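Local structure of glycoside Hydrolase (Bacteroides uniformis, 5TA0) at residues I49-I55 with D78-E84; D343-L347 with Y407-I411; F370-S375 with H387-L392. The protein probably hydrolyses agarose chains as a family 86 glycoside hydrolase, captured here as a point variant bound to neoagarooctaose. All blocks are in the same frame, centred on the assembly; numbering follows the deposited sequence.

Overall arrangement
Contacts 1 and 3 each contribute three residues to the glycan pocket. Their centres lie about 12 Å apart, both touch the same 3,6-anhydrogalactose unit, and they are joined where His52 N meets Ala371 O at 2.9 Å, a probable hydrogen bond. Contact 2 touches contact 3, which is nested in the loop that contact 2 closes; their centres are about 10 Å apart, and Ser408 OG lies 2.7 Å from Arg390 O, probably bonded to it. The Arg346 side chain of contact 2 stays about 7 Å from a bound galactose. Contacts 1 and 2 do not touch, their nearest atoms about 6 Å apart, but Met391 of contact 3 meets both Phe51 and Ser408.

Contact 1: I49-I55 with D78-E84; sequences INFHATI and DVYVGRE. With AAL (3,6-anhydro-alpha-L-galactopyranose), chain C.
Asn50 and Tyr80 pair in parallel register within the beta-alpha-beta unit of strand 50-51, helix 69-76 and strand 80-84, at one end of the strand order of the barrel sheet. Tyr80 N donates to Ile49 O at 3.0 Å, and Phe51 N returns a bond to Tyr80 O. Beyond this the regular pairing is interrupted: His52 centres an inverse gamma turn, and Ala53 O swings back over Gly82, where it also takes a weak bond from Arg83 N. The absence of a side chain at Gly82, which follows a cis peptide, lets that oxygen come within 3.1 Å of Gly82 CA. On the side of Phe51 the packing is apolar. Its ring sets CD2 3.7 Å from Val79 CG1 and CE2 as close to Val81 CG1, while Ala53 CB lies over one face, toward the rim. Ile55 and Val81 cross at about a right angle, CG2 to CG2.

At the pocket end the contact turns polar. Arg83 CB already lies over one face of the His52 imidazole; CG anti to the backbone N (chi1 -179°) and a chain extended as far as NE then carry the guanidinium past NE2 to the ring edge. There NH2 donates to His52 NE2 at 3.0 Å, in both planes although these stand 81° apart. The bond fixes the ring's rotation, and a water spanning His52 ND1 and Arg83 O, 2.7 Å from the latter, holds the other nitrogen. Behind, Arg83 NE is salt-bridged to Glu199 and NH1 is bonded to Asn202, a second shell that positions the first. His52 CE1 thereby meets C6 of the anhydrogalactose at 3.4 Å. Sugar-contacting residues at the carboxyl ends of parallel strands are the hallmark of alpha/beta-barrel glycoside hydrolases.

Contact 2: D343-L347 with Y407-I411; sequences DWLRL and YSELI
Asp343 and Leu410 show how one helix side chain can serve a turn with both its polar end and its stem. The carboxylate of Asp343, placed by a chi1 of -76° with CG anti to the carbonyl carbon, extends from helix 340-358 to the start of the type I turn Ser408-Ile411. OD2 accepts from Glu409 N at 2.9 Å, met on its anti side and somewhat out of the carboxylate plane, with an N-H...O angle of 142°. The same oxygen takes a second bond from Trp338 NE1, so two donors grip one buried atom. A leucine in place of Asp343 would probably leave both the Glu409 amide and the Trp338 indole without their acceptor and free the turn to shift.

Leu410 crosses the Asp343 side chain at about a right angle. Its CD2 branch does the touching: it settles into the notch one helical turn long between Asp343, Arg346 and Leu347, 3.7 Å from Asp343 O, 3.8 Å from Asp343 CB and 4.1 Å from both Arg346 CB and Leu347 CG. Leu347 answers with CD1, 3.7 Å from Glu409 O. Glu409 instead folds back at chi2 (-56°), which carries its carboxylate off to a salt bridge with Lys412 and keeps it out of contact with the like-charged Asp343. Ser408 OG accepts from Leu410 N at 3.1 Å, a capping bond at the turn that leads into the helix, while also being bonded to Arg390 O.

The contact thus ties helix 340-358 to the link that leaves strand 405-407 and enters helix 411-416. Pro488 of strand 487-495 touches both Trp344 and Glu409, and Arg346 NH1 bonds Phe370 O, linking the helix to the loop after strand 364-369.

Contact 3: F370-S375 with H387-L392; sequences FAMLKS and HTARML. With AAL (3,6-anhydro-alpha-L-galactopyranose), chain C.
Met372 is bridged to Arg390, backbone to backbone, and so joins two loop segments beside the bound glycan. Its N donates to Ala389 O at 2.9 Å, nearly straight, and its O accepts from Met391 N at 2.8 Å. The side chain of Met372 can be followed outward from this bridge. CB rests 3.8 Å from Ala389 O; CG, anti to the carbonyl carbon (chi1 -63°), packs against His52 O; SD comes obliquely to the His387 ring, 3.8 Å from NE2, and at 3.9 Å also meets C6 of the anhydrogalactose; CE, turned by the bend at chi3, ends 4.0 Å from that same carbon.

His387 is hemmed in from several directions. Ser375 CB sits over one face, Phe370 CE2 comes to the ring edge, 4.0 Å from His387 CE1, and ND1 accepts from Ala389 N, which holds the imidazole against rotation. The Phe370 ring, at 54° to it, touches the sugar with CZ. Farther along, Arg390 NE bonds His387 O, its NH2 is salt-bridged to Glu397, and Leu392 CD1 packs on Lys374 CE at 3.7 Å.

Both segments belong to the loop between strands 364-369 and 392-394. Helix 340-358 backs it through Arg346 on Ala389, helix 411-416 meets Met391, and Tyr405 of strand 405-407 lies against Lys374 and Leu392.

Contact 1: I49-I55 with D78-E84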
# COMPACT_ATOMS: atom_id res chain seq x y z
N ILE A 49 -7.36 -5.00 5.72
CA ILE A 49 -7.94 -6.29 5.28
C ILE A 49 -9.15 -5.99 4.40
O ILE A 49 -10.30 -5.94 4.84
CB ILE A 49 -8.30 -7.22 6.43
CG1 ILE A 49 -7.11 -7.36 7.40
CG2 ILE A 49 -8.77 -8.56 5.88
CD1 ILE A 49 -5.82 -7.87 6.80
N ASN A 50 -8.85 -5.77 3.13
CA ASN A 50 -9.82 -5.27 2.20
C ASN A 50 -9.47 -5.76 0.79
O ASN A 50 -8.44 -6.43 0.60
CB ASN A 50 -9.90 -3.75 2.29
CG ASN A 50 -8.56 -3.12 2.02
OD1 ASN A 50 -7.95 -3.41 0.97
ND2 ASN A 50 -8.05 -2.28 2.92
N PHE A 51 -10.32 -5.45 -0.20
CA PHE A 51 -10.03 -5.76 -1.60
C PHE A 51 -10.75 -4.80 -2.52
O PHE A 51 -11.58 -3.97 -2.07
CB PHE A 51 -10.27 -7.24 -1.95
CG PHE A 51 -11.72 -7.68 -2.06
CD1 PHE A 51 -12.20 -8.28 -3.23
CD2 PHE A 51 -12.59 -7.60 -0.98
CE1 PHE A 51 -13.49 -8.78 -3.30
CE2 PHE A 51 -13.89 -8.09 -1.07
CZ PHE A 51 -14.35 -8.66 -2.23
N HIS A 52 -10.39 -4.88 -3.80
CA HIS A 52 -10.77 -3.88 -4.81
C HIS A 52 -12.12 -4.28 -5.40
O HIS A 52 -12.20 -4.77 -6.52
CB HIS A 52 -9.67 -3.80 -5.87
CG HIS A 52 -9.78 -2.63 -6.80
ND1 HIS A 52 -10.88 -2.40 -7.61
CD2 HIS A 52 -8.93 -1.61 -7.03
CE1 HIS A 52 -10.68 -1.30 -8.31
NE2 HIS A 52 -9.50 -0.82 -7.99
N ALA A 53 -13.19 -4.03 -4.65
CA ALA A 53 -14.55 -4.44 -4.98
C ALA A 53 -15.52 -3.45 -4.38
O ALA A 53 -15.13 -2.51 -3.71
CB ALA A 53 -14.81 -5.86 -4.47
N THR A 54 -16.79 -3.66 -4.66
CA THR A 54 -17.86 -2.91 -4.00
C THR A 54 -18.90 -3.91 -3.54
O THR A 54 -18.97 -5.05 -4.04
CB THR A 54 -18.54 -1.91 -4.95
OG1 THR A 54 -19.02 -2.62 -6.10
CG2 THR A 54 -17.59 -0.81 -5.37
N ILE A 55 -19.72 -3.49 -2.58
CA ILE A 55 -20.81 -4.35 -2.08
C ILE A 55 -21.93 -4.59 -3.09
O ILE A 55 -22.66 -5.58 -2.96
CB ILE A 55 -21.40 -3.83 -0.75
CG1 ILE A 55 -22.13 -2.49 -0.93
CG2 ILE A 55 -20.31 -3.74 0.30
CD1 ILE A 55 -22.79 -1.99 0.34
N ASP A 78 -14.72 -11.10 7.67
CA ASP A 78 -14.58 -9.69 8.13
C ASP A 78 -13.61 -8.92 7.22
O ASP A 78 -12.53 -8.48 7.63
CB ASP A 78 -14.16 -9.59 9.59
CG ASP A 78 -14.36 -8.20 10.16
OD1 ASP A 78 -15.45 -7.66 9.99
OD2 ASP A 78 -13.46 -7.69 10.83
N VAL A 79 -14.07 -8.78 5.98
CA VAL A 79 -13.28 -8.20 4.90
C VAL A 79 -13.97 -6.94 4.41
O VAL A 79 -15.18 -6.95 4.20
CB VAL A 79 -13.09 -9.19 3.74
CG1 VAL A 79 -12.28 -8.57 2.61
CG2 VAL A 79 -12.43 -10.47 4.23
N TYR A 80 -13.19 -5.89 4.17
CA TYR A 80 -13.73 -4.57 3.84
C TYR A 80 -13.52 -4.21 2.36
O TYR A 80 -12.74 -4.85 1.63
CB TYR A 80 -13.12 -3.52 4.80
CG TYR A 80 -13.54 -3.83 6.22
CD1 TYR A 80 -12.92 -4.84 6.98
CD2 TYR A 80 -14.63 -3.18 6.79
CE1 TYR A 80 -13.41 -5.17 8.24
CE2 TYR A 80 -15.11 -3.51 8.05
CZ TYR A 80 -14.50 -4.50 8.75
OH TYR A 80 -15.01 -4.86 10.00
N VAL A 81 -14.23 -3.20 1.92
CA VAL A 81 -14.15 -2.67 0.55
C VAL A 81 -14.10 -1.15 0.66
O VAL A 81 -14.41 -0.61 1.72
CB VAL A 81 -15.31 -3.16 -0.34
CG1 VAL A 81 -15.29 -4.67 -0.48
CG2 VAL A 81 -16.65 -2.71 0.20
N GLY A 82 -13.71 -0.42 -0.39
CA GLY A 82 -13.29 -0.93 -1.71
C GLY A 82 -12.94 0.25 -2.61
O GLY A 82 -12.67 1.35 -2.14
N ARG A 83 -12.93 -0.02 -3.90
CA ARG A 83 -12.55 0.98 -4.91
C ARG A 83 -13.30 0.67 -6.17
O ARG A 83 -13.56 -0.51 -6.46
CB ARG A 83 -11.03 0.94 -5.16
CG ARG A 83 -10.48 1.94 -6.18
CD ARG A 83 -8.98 2.07 -5.99
NE ARG A 83 -8.30 3.03 -6.86
CZ ARG A 83 -7.72 2.77 -8.02
NH1 ARG A 83 -7.00 3.71 -8.63
NH2 ARG A 83 -7.79 1.58 -8.57
N GLU A 84 -13.71 1.70 -6.92
CA GLU A 84 -14.49 1.48 -8.13
C GLU A 84 -14.32 2.64 -9.10
O GLU A 84 -14.49 3.80 -8.74
CB GLU A 84 -15.97 1.27 -7.80
CG GLU A 84 -16.70 0.26 -8.68
CD GLU A 84 -17.05 0.75 -10.07
OE1 GLU A 84 -16.91 -0.03 -11.03
OE2 GLU A 84 -17.52 1.89 -10.22
C1 AAL C . -7.32 -0.89 -13.03
C2 AAL C . -8.06 0.45 -13.18
C3 AAL C . -9.54 0.33 -12.88
C4 AAL C . -10.13 -0.82 -13.67
C5 AAL C . -9.52 -1.97 -12.95
C6 AAL C . -9.69 -1.57 -11.52
O2 AAL C . -7.95 0.95 -14.52
O3 AAL C . -9.68 -0.14 -11.53
O4 AAL C . -11.56 -0.84 -13.48
O5 AAL C . -8.12 -2.06 -13.23
O HOH W 1 -13.88 -2.36 -8.43

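Contact 2: D343-L347 with Y407-I411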
# COMPACT_ATOMS: atom_id res chain seq x y z
N ASP A 343 -1.40 -17.16 -8.35
CA ASP A 343 -1.99 -16.59 -7.12
C ASP A 343 -0.95 -16.53 -5.98
O ASP A 343 -0.90 -15.52 -5.26
CB ASP A 343 -3.21 -17.36 -6.66
CG ASP A 343 -4.47 -17.09 -7.47
OD1 ASP A 343 -4.49 -16.16 -8.29
OD2 ASP A 343 -5.43 -17.87 -7.28
N TRP A 344 -0.12 -17.55 -5.81
CA TRP A 344 0.96 -17.52 -4.81
C TRP A 344 1.90 -16.33 -5.03
O TRP A 344 2.27 -15.62 -4.09
CB TRP A 344 1.78 -18.83 -4.81
CG TRP A 344 3.09 -18.71 -4.12
CD1 TRP A 344 4.33 -18.67 -4.69
CD2 TRP A 344 3.31 -18.52 -2.71
NE1 TRP A 344 5.30 -18.51 -3.75
CE2 TRP A 344 4.70 -18.41 -2.52
CE3 TRP A 344 2.46 -18.44 -1.60
CZ2 TRP A 344 5.27 -18.24 -1.25
CZ3 TRP A 344 3.03 -18.24 -0.34
CH2 TRP A 344 4.42 -18.14 -0.18
N LEU A 345 2.23 -16.05 -6.29
CA LEU A 345 3.09 -14.90 -6.59
C LEU A 345 2.48 -13.62 -6.06
O LEU A 345 3.19 -12.80 -5.50
CB LEU A 345 3.37 -14.78 -8.09
CG LEU A 345 4.18 -15.94 -8.70
CD1 LEU A 345 4.35 -15.66 -10.18
CD2 LEU A 345 5.54 -16.13 -8.04
N ARG A 346 1.17 -13.50 -6.18
CA ARG A 346 0.47 -12.32 -5.63
C ARG A 346 0.43 -12.37 -4.10
O ARG A 346 0.67 -11.34 -3.43
CB ARG A 346 -0.95 -12.25 -6.20
CG ARG A 346 -1.00 -12.17 -7.72
CD ARG A 346 -2.43 -11.91 -8.17
NE ARG A 346 -2.77 -10.52 -7.95
CZ ARG A 346 -2.36 -9.52 -8.73
NH1 ARG A 346 -2.64 -8.26 -8.44
NH2 ARG A 346 -1.68 -9.76 -9.85
N LEU A 347 0.10 -13.52 -3.56
CA LEU A 347 -0.01 -13.69 -2.10
C LEU A 347 1.25 -13.25 -1.37
O LEU A 347 1.20 -12.53 -0.35
CB LEU A 347 -0.36 -15.14 -1.72
CG LEU A 347 -1.80 -15.55 -1.99
CD1 LEU A 347 -1.92 -17.06 -1.95
CD2 LEU A 347 -2.77 -14.90 -1.01
N TYR A 407 -13.74 -19.96 -4.95
CA TYR A 407 -12.61 -19.10 -4.56
C TYR A 407 -11.35 -19.49 -5.32
O TYR A 407 -11.06 -20.68 -5.51
CB TYR A 407 -12.31 -19.18 -3.08
CG TYR A 407 -13.32 -18.48 -2.19
CD1 TYR A 407 -13.63 -17.13 -2.38
CD2 TYR A 407 -13.91 -19.14 -1.13
CE1 TYR A 407 -14.54 -16.48 -1.56
CE2 TYR A 407 -14.83 -18.50 -0.30
CZ TYR A 407 -15.14 -17.17 -0.52
OH TYR A 407 -16.04 -16.50 0.29
N SER A 408 -10.61 -18.49 -5.77
CA SER A 408 -9.24 -18.66 -6.20
C SER A 408 -8.37 -18.89 -4.97
O SER A 408 -8.87 -18.90 -3.83
CB SER A 408 -8.75 -17.43 -6.94
OG SER A 408 -8.50 -16.36 -6.01
N GLU A 409 -7.05 -19.01 -5.14
CA GLU A 409 -6.19 -19.17 -3.98
C GLU A 409 -6.00 -17.86 -3.22
O GLU A 409 -5.50 -17.89 -2.10
CB GLU A 409 -4.83 -19.76 -4.36
CG GLU A 409 -4.94 -21.14 -5.02
CD GLU A 409 -5.70 -22.11 -4.16
OE1 GLU A 409 -5.31 -22.29 -2.99
OE2 GLU A 409 -6.75 -22.64 -4.59
N LEU A 410 -6.45 -16.73 -3.78
CA LEU A 410 -6.32 -15.47 -3.05
C LEU A 410 -7.16 -15.44 -1.77
O LEU A 410 -6.86 -14.66 -0.85
CB LEU A 410 -6.65 -14.28 -3.96
CG LEU A 410 -5.81 -14.16 -5.24
CD1 LEU A 410 -6.16 -12.93 -6.05
CD2 LEU A 410 -4.31 -14.18 -4.97
N ILE A 411 -8.16 -16.32 -1.65
CA ILE A 411 -8.91 -16.40 -0.40
C ILE A 411 -8.01 -16.76 0.78
O ILE A 411 -8.31 -16.43 1.94
CB ILE A 411 -10.11 -17.38 -0.51
CG1 ILE A 411 -11.11 -17.20 0.64
CG2 ILE A 411 -9.67 -18.85 -0.54
CD1 ILE A 411 -11.72 -15.82 0.77

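Contact 3: F370-S375 with H387-L392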
# COMPACT_ATOMS: atom_id res chain seq x y z
N PHE A 370 -4.48 -5.47 -4.73
CA PHE A 370 -5.17 -5.52 -6.00
C PHE A 370 -5.67 -6.92 -6.27
O PHE A 370 -5.01 -7.77 -6.86
CB PHE A 370 -4.36 -4.96 -7.17
CG PHE A 370 -5.21 -4.82 -8.40
CD1 PHE A 370 -6.35 -4.01 -8.37
CD2 PHE A 370 -4.93 -5.54 -9.55
CE1 PHE A 370 -7.16 -3.89 -9.47
CE2 PHE A 370 -5.74 -5.40 -10.67
CZ PHE A 370 -6.87 -4.59 -10.63
N ALA A 371 -6.88 -7.13 -5.81
CA ALA A 371 -7.64 -8.35 -6.03
C ALA A 371 -9.08 -7.90 -6.24
O ALA A 371 -9.63 -7.20 -5.36
CB ALA A 371 -7.55 -9.25 -4.83
N MET A 372 -9.65 -8.22 -7.39
CA MET A 372 -11.05 -7.88 -7.70
C MET A 372 -11.91 -9.10 -7.42
O MET A 372 -11.39 -10.21 -7.31
CB MET A 372 -11.14 -7.43 -9.14
CG MET A 372 -10.34 -6.14 -9.38
SD MET A 372 -10.64 -5.34 -10.98
CE MET A 372 -12.22 -4.59 -10.62
N LEU A 373 -13.22 -8.94 -7.31
CA LEU A 373 -14.06 -10.09 -7.01
C LEU A 373 -14.09 -11.10 -8.14
O LEU A 373 -13.83 -12.28 -7.92
CB LEU A 373 -15.50 -9.63 -6.70
CG LEU A 373 -16.48 -10.76 -6.33
CD1 LEU A 373 -16.11 -11.35 -5.00
CD2 LEU A 373 -17.91 -10.24 -6.28
N LYS A 374 -14.38 -10.63 -9.34
CA LYS A 374 -14.68 -11.52 -10.47
C LYS A 374 -14.25 -10.97 -11.81
O LYS A 374 -13.70 -11.70 -12.64
CB LYS A 374 -16.19 -11.83 -10.49
CG LYS A 374 -16.61 -12.80 -11.59
CD LYS A 374 -18.08 -13.19 -11.60
CE LYS A 374 -18.49 -13.96 -10.37
NZ LYS A 374 -19.94 -14.33 -10.39
N SER A 375 -14.56 -9.71 -12.08
CA SER A 375 -14.13 -9.03 -13.30
C SER A 375 -14.34 -9.88 -14.56
O SER A 375 -13.43 -10.07 -15.35
CB SER A 375 -12.67 -8.61 -13.17
OG SER A 375 -12.59 -7.71 -12.07
N HIS A 387 -9.15 -12.39 -16.21
CA HIS A 387 -8.49 -11.37 -15.43
C HIS A 387 -7.47 -12.02 -14.48
O HIS A 387 -7.74 -13.05 -13.87
CB HIS A 387 -9.54 -10.58 -14.64
CG HIS A 387 -9.03 -9.33 -14.02
ND1 HIS A 387 -8.31 -9.32 -12.85
CD2 HIS A 387 -9.16 -8.04 -14.40
CE1 HIS A 387 -8.04 -8.07 -12.52
NE2 HIS A 387 -8.51 -7.27 -13.46
N THR A 388 -6.30 -11.40 -14.36
CA THR A 388 -5.20 -12.03 -13.63
C THR A 388 -5.20 -11.83 -12.10
O THR A 388 -4.34 -12.36 -11.42
CB THR A 388 -3.84 -11.61 -14.20
OG1 THR A 388 -3.67 -10.21 -14.03
CG2 THR A 388 -3.73 -11.99 -15.70
N ALA A 389 -6.18 -11.13 -11.54
CA ALA A 389 -6.23 -10.84 -10.08
C ALA A 389 -7.65 -10.91 -9.55
O ALA A 389 -8.28 -9.88 -9.28
CB ALA A 389 -5.61 -9.49 -9.82
N ARG A 390 -8.17 -12.13 -9.44
CA ARG A 390 -9.55 -12.41 -9.04
C ARG A 390 -9.66 -13.23 -7.77
O ARG A 390 -8.94 -14.20 -7.60
CB ARG A 390 -10.29 -13.19 -10.15
CG ARG A 390 -10.53 -12.43 -11.43
CD ARG A 390 -11.10 -13.34 -12.48
NE ARG A 390 -10.11 -14.36 -12.82
CZ ARG A 390 -10.38 -15.59 -13.25
NH1 ARG A 390 -11.62 -16.00 -13.48
NH2 ARG A 390 -9.36 -16.43 -13.41
N MET A 391 -10.61 -12.87 -6.91
CA MET A 391 -11.00 -13.68 -5.76
C MET A 391 -11.76 -14.95 -6.14
O MET A 391 -11.78 -15.89 -5.34
CB MET A 391 -11.88 -12.87 -4.81
CG MET A 391 -11.19 -11.68 -4.19
SD MET A 391 -9.67 -12.09 -3.31
CE MET A 391 -10.20 -13.37 -2.20
N LEU A 392 -12.38 -14.96 -7.31
CA LEU A 392 -13.21 -16.08 -7.78
C LEU A 392 -12.71 -16.50 -9.15
O LEU A 392 -12.40 -15.65 -9.99
CB LEU A 392 -14.66 -15.66 -7.96
CG LEU A 392 -15.42 -15.16 -6.74
CD1 LEU A 392 -16.77 -14.60 -7.20
CD2 LEU A 392 -15.57 -16.25 -5.71
C1 AAL C . -7.32 -0.89 -13.03
C2 AAL C . -8.06 0.45 -13.18
C3 AAL C . -9.54 0.33 -12.88
C4 AAL C . -10.13 -0.82 -13.67
C5 AAL C . -9.52 -1.97 -12.95
C6 AAL C . -9.69 -1.57 -11.52
O2 AAL C . -7.95 0.95 -14.52
O3 AAL C . -9.68 -0.14 -11.53
O4 AAL C . -11.56 -0.84 -13.48
O5 AAL C . -8.12 -2.06 -13.23
O HOH W 2 -13.82 -14.01 -14.19
O HOH W 3 -12.11 -12.59 -16.03